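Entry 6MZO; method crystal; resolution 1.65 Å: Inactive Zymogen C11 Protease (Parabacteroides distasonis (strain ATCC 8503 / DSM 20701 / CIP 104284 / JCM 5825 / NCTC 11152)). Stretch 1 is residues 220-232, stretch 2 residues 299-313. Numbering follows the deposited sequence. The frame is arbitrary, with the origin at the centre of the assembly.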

# COMPACT_ATOMS: atom_id res chain seq x y z
N TYR A 220 10.59 9.36 -9.20
CA TYR A 220 11.21 8.12 -9.69
C TYR A 220 11.31 8.08 -11.22
O TYR A 220 11.73 7.05 -11.81
N GLN A 221 10.91 9.16 -11.89
CA GLN A 221 10.70 9.15 -13.36
C GLN A 221 11.95 8.71 -14.13
O GLN A 221 11.85 8.09 -15.20
N SER A 222 13.13 9.04 -13.62
CA SER A 222 14.33 8.67 -14.38
C SER A 222 14.94 7.37 -13.91
O SER A 222 15.96 6.94 -14.43
N GLU A 223 14.27 6.72 -12.97
CA GLU A 223 14.75 5.48 -12.39
C GLU A 223 13.67 4.44 -12.66
O GLU A 223 13.32 4.17 -13.83
N ALA A 224 13.12 3.86 -11.59
CA ALA A 224 12.06 2.90 -11.77
C ALA A 224 11.07 2.97 -10.62
O ALA A 224 11.47 3.18 -9.47
N GLY A 225 9.80 2.89 -10.94
CA GLY A 225 8.77 2.90 -9.92
C GLY A 225 7.39 2.83 -10.56
O GLY A 225 7.23 3.27 -11.70
N THR A 226 6.43 2.28 -9.83
CA THR A 226 5.05 2.18 -10.29
C THR A 226 4.18 2.68 -9.18
O THR A 226 4.48 2.37 -7.99
N ILE A 227 3.10 3.43 -9.50
CA ILE A 227 2.22 3.97 -8.44
C ILE A 227 0.79 3.94 -8.97
O ILE A 227 0.54 3.97 -10.19
N SER A 228 -0.15 3.79 -8.05
CA SER A 228 -1.57 3.95 -8.37
C SER A 228 -2.37 4.37 -7.19
O SER A 228 -1.92 4.25 -6.02
N VAL A 229 -3.52 4.96 -7.53
CA VAL A 229 -4.44 5.44 -6.52
C VAL A 229 -5.83 4.87 -6.77
O VAL A 229 -6.37 5.04 -7.90
N MET A 230 -6.42 4.24 -5.77
CA MET A 230 -7.73 3.58 -5.95
C MET A 230 -8.78 4.34 -5.17
O MET A 230 -8.56 4.77 -4.01
N LYS A 231 -9.96 4.51 -5.81
CA LYS A 231 -11.08 5.20 -5.20
C LYS A 231 -12.02 4.13 -4.59
O LYS A 231 -12.73 3.38 -5.31
N SER A 232 -12.04 4.06 -3.25
CA SER A 232 -12.67 2.91 -2.60
C SER A 232 -14.15 2.74 -2.88
O SER A 232 -14.63 1.58 -2.97
N GLU A 299 -11.49 1.98 -15.11
CA GLU A 299 -11.33 3.43 -15.34
C GLU A 299 -11.89 4.23 -14.17
O GLU A 299 -11.38 5.33 -13.86
N LYS A 300 -12.96 3.72 -13.54
CA LYS A 300 -13.54 4.45 -12.41
C LYS A 300 -12.75 4.23 -11.10
O LYS A 300 -12.63 5.20 -10.29
N ALA A 301 -12.28 3.00 -10.89
CA ALA A 301 -11.63 2.58 -9.63
C ALA A 301 -10.20 3.01 -9.53
O ALA A 301 -9.77 3.47 -8.45
N VAL A 302 -9.47 2.95 -10.64
CA VAL A 302 -8.05 3.31 -10.59
C VAL A 302 -7.97 4.77 -11.14
O VAL A 302 -7.97 5.00 -12.39
N ILE A 303 -7.97 5.76 -10.25
CA ILE A 303 -8.17 7.13 -10.69
C ILE A 303 -6.90 7.80 -11.14
O ILE A 303 -6.98 8.81 -11.87
N TYR A 304 -5.75 7.23 -10.74
CA TYR A 304 -4.46 7.69 -11.23
C TYR A 304 -3.55 6.51 -11.24
O TYR A 304 -3.58 5.71 -10.29
N LYS A 305 -2.73 6.38 -12.29
CA LYS A 305 -1.67 5.37 -12.31
C LYS A 305 -0.50 5.89 -13.13
O LYS A 305 -0.66 6.70 -14.07
N ALA A 306 0.69 5.48 -12.77
CA ALA A 306 1.84 5.85 -13.55
C ALA A 306 2.92 4.81 -13.39
O ALA A 306 3.07 4.19 -12.34
N THR A 307 3.70 4.63 -14.48
CA THR A 307 4.83 3.74 -14.40
C THR A 307 6.01 4.22 -15.27
O THR A 307 5.82 4.85 -16.35
N THR A 308 7.20 3.87 -14.83
CA THR A 308 8.42 4.01 -15.64
C THR A 308 8.49 2.84 -16.65
O THR A 308 7.68 1.92 -16.56
N PRO A 309 9.48 2.87 -17.56
CA PRO A 309 9.60 1.75 -18.51
C PRO A 309 9.90 0.40 -17.84
O PRO A 309 9.36 -0.61 -18.30
N LYS A 310 10.63 0.40 -16.72
CA LYS A 310 10.87 -0.83 -15.97
C LYS A 310 10.47 -0.72 -14.53
O LYS A 310 10.30 0.40 -14.04
N ALA A 311 10.34 -1.89 -13.90
CA ALA A 311 10.07 -2.02 -12.47
C ALA A 311 11.32 -2.60 -11.84
O ALA A 311 12.01 -3.46 -12.45
N VAL A 312 11.61 -2.15 -10.62
CA VAL A 312 12.78 -2.62 -9.91
C VAL A 312 12.45 -3.64 -8.80
O VAL A 312 11.42 -3.57 -8.13
N TYR A 313 13.32 -4.65 -8.65
CA TYR A 313 13.10 -5.73 -7.67
C TYR A 313 14.36 -5.98 -6.85
O TYR A 313 15.49 -5.85 -7.36

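Antiparallel strands show how a shared register decides which side chains can meet, and the pairing of 226-231 with 302-307 in this zymogen is a compact example. Alternation sends Ile-227 and Val-229 to the same face as Tyr-304 and Ala-306. There Tyr-304 and Ala-306 meet in a shallow seam, and CG2 of Ile-227 (chi1 t) sits over it, 4.0 Å from Ala-306 CB and, at the ring edge, 3.9 Å from Tyr-304 CE2. Val-229, also t, forks between two neighbours, CG1 lying 3.8 Å from Ile-303 CG1 and CG2 4.2 Å from Tyr-304 CB. A bulge shifts the register here, so Met-230 pairs with Val-302 on the other face, its SD 4.0 Å from Val-302 CG2. Beyond it, Lys-231 packs its CB 3.7 Å from Ile-303 CG2 while its extended chain leads away.

Past the strand end, Thr-308 (p) is the polar plug. Its OG1 accepts from Gly-225 N at 2.9 Å and donates to Lys-310 O at 2.6 Å, while its CG2 nestles 3.3 Å from Tyr-220 O, at the start of a turn. Ala-224 CB fits beside Val-312 CB at 4.0 Å. Water 1 bridges the two stretches, donating to Glu-223 O (2.9 Å) and accepting from Lys-310 N (2.8 Å).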

# COMPACT_ATOMS: atom_id res chain seq x y z
CB TYR A 220 10.41 6.92 -9.14
CG TYR A 220 10.80 6.59 -7.72
CD1 TYR A 220 12.07 6.14 -7.42
CD2 TYR A 220 9.89 6.68 -6.69
CE1 TYR A 220 12.45 5.86 -6.14
CE2 TYR A 220 10.26 6.38 -5.38
CZ TYR A 220 11.55 5.97 -5.11
OH TYR A 220 11.91 5.65 -3.81
CB GLN A 221 10.26 10.53 -13.88
CG GLN A 221 9.97 10.55 -15.39
CD GLN A 221 9.27 11.81 -15.86
OE1 GLN A 221 9.19 12.81 -15.12
NE2 GLN A 221 8.75 11.78 -17.10
CB SER A 222 15.36 9.79 -14.30
OG SER A 222 14.88 10.85 -15.07
CB GLU A 223 15.01 5.63 -10.90
CG GLU A 223 16.25 6.37 -10.61
CD GLU A 223 17.41 5.67 -11.23
OE1 GLU A 223 17.82 4.62 -10.69
OE2 GLU A 223 17.91 6.16 -12.26
CB ALA A 224 12.60 1.50 -11.85
CB THR A 226 4.62 0.73 -10.65
OG1 THR A 226 4.64 -0.09 -9.46
CG2 THR A 226 5.54 0.13 -11.76
CB ILE A 227 2.66 5.42 -8.06
CG1 ILE A 227 1.98 5.89 -6.75
CG2 ILE A 227 2.49 6.34 -9.26
CD1 ILE A 227 2.61 5.11 -5.63
CB SER A 228 -2.16 2.67 -8.93
OG SER A 228 -1.98 1.58 -8.03
CB VAL A 229 -4.58 6.96 -6.58
CG1 VAL A 229 -5.53 7.43 -5.49
CG2 VAL A 229 -3.28 7.65 -6.35
CB MET A 230 -7.67 2.10 -5.51
CG MET A 230 -7.19 1.12 -6.56
SD MET A 230 -5.57 1.49 -7.22
CE MET A 230 -4.60 1.25 -5.71
CB LYS A 231 -11.83 6.07 -6.27
CG LYS A 231 -12.95 6.97 -5.68
CD LYS A 231 -13.38 7.91 -6.82
CE LYS A 231 -14.57 8.77 -6.39
NZ LYS A 231 -15.77 7.94 -6.54
CB SER A 232 -12.44 2.97 -1.07
OG SER A 232 -11.05 2.92 -0.80
CB GLU A 299 -12.07 3.87 -16.62
CG GLU A 299 -11.41 3.38 -17.89
CD GLU A 299 -12.25 3.68 -19.14
OE1 GLU A 299 -12.91 4.74 -19.16
OE2 GLU A 299 -12.25 2.87 -20.09
CB LYS A 300 -15.00 4.05 -12.17
CG LYS A 300 -15.94 4.57 -13.22
CD LYS A 300 -17.21 3.74 -13.28
CE LYS A 300 -18.18 4.05 -12.16
NZ LYS A 300 -19.50 3.43 -12.47
CB ALA A 301 -11.71 1.10 -9.45
CB VAL A 302 -7.21 2.36 -11.36
CG1 VAL A 302 -5.71 2.80 -11.29
CG2 VAL A 302 -7.32 0.90 -10.79
CB ILE A 303 -8.88 8.03 -9.62
CG1 ILE A 303 -8.00 8.14 -8.35
CG2 ILE A 303 -10.28 7.45 -9.38
CD1 ILE A 303 -8.46 9.34 -7.48
CB TYR A 304 -3.91 8.81 -10.33
CG TYR A 304 -2.53 9.26 -10.79
CD1 TYR A 304 -2.38 10.23 -11.77
CD2 TYR A 304 -1.39 8.60 -10.30
CE1 TYR A 304 -1.12 10.60 -12.19
CE2 TYR A 304 -0.09 8.95 -10.71
CZ TYR A 304 0.02 9.92 -11.68
OH TYR A 304 1.26 10.38 -12.13
CB LYS A 305 -2.15 4.05 -12.85
CG LYS A 305 -2.46 4.10 -14.38
CD LYS A 305 -2.77 2.68 -14.90
CE LYS A 305 -2.97 2.75 -16.42
NZ LYS A 305 -4.17 3.52 -16.66
CB ALA A 306 2.37 7.23 -13.15
CB THR A 307 4.45 2.30 -14.88
OG1 THR A 307 5.59 1.45 -14.76
CG2 THR A 307 3.98 2.33 -16.40
CB THR A 308 9.67 4.02 -14.71
OG1 THR A 308 9.61 2.90 -13.83
CG2 THR A 308 9.72 5.31 -13.84
CB PRO A 309 10.76 2.20 -19.40
CG PRO A 309 10.76 3.65 -19.31
CD PRO A 309 10.45 3.93 -17.87
CB LYS A 310 12.35 -1.17 -16.02
CG LYS A 310 12.80 -1.41 -17.52
CD LYS A 310 14.16 -2.10 -17.73
CE LYS A 310 14.58 -2.08 -19.24
NZ LYS A 310 13.52 -2.71 -20.11
CB ALA A 311 8.84 -2.92 -12.21
CB VAL A 312 13.57 -1.45 -9.30
CG1 VAL A 312 12.77 -0.76 -8.20
CG2 VAL A 312 14.94 -1.95 -8.87
CB TYR A 313 12.67 -7.05 -8.35
CG TYR A 313 11.38 -6.84 -9.10
CD1 TYR A 313 10.16 -6.98 -8.45
CD2 TYR A 313 11.39 -6.45 -10.46
CE1 TYR A 313 8.96 -6.77 -9.10
CE2 TYR A 313 10.18 -6.20 -11.12
CZ TYR A 313 8.98 -6.34 -10.44
OH TYR A 313 7.79 -6.11 -11.12
O HOH W 1 12.50 2.27 -15.79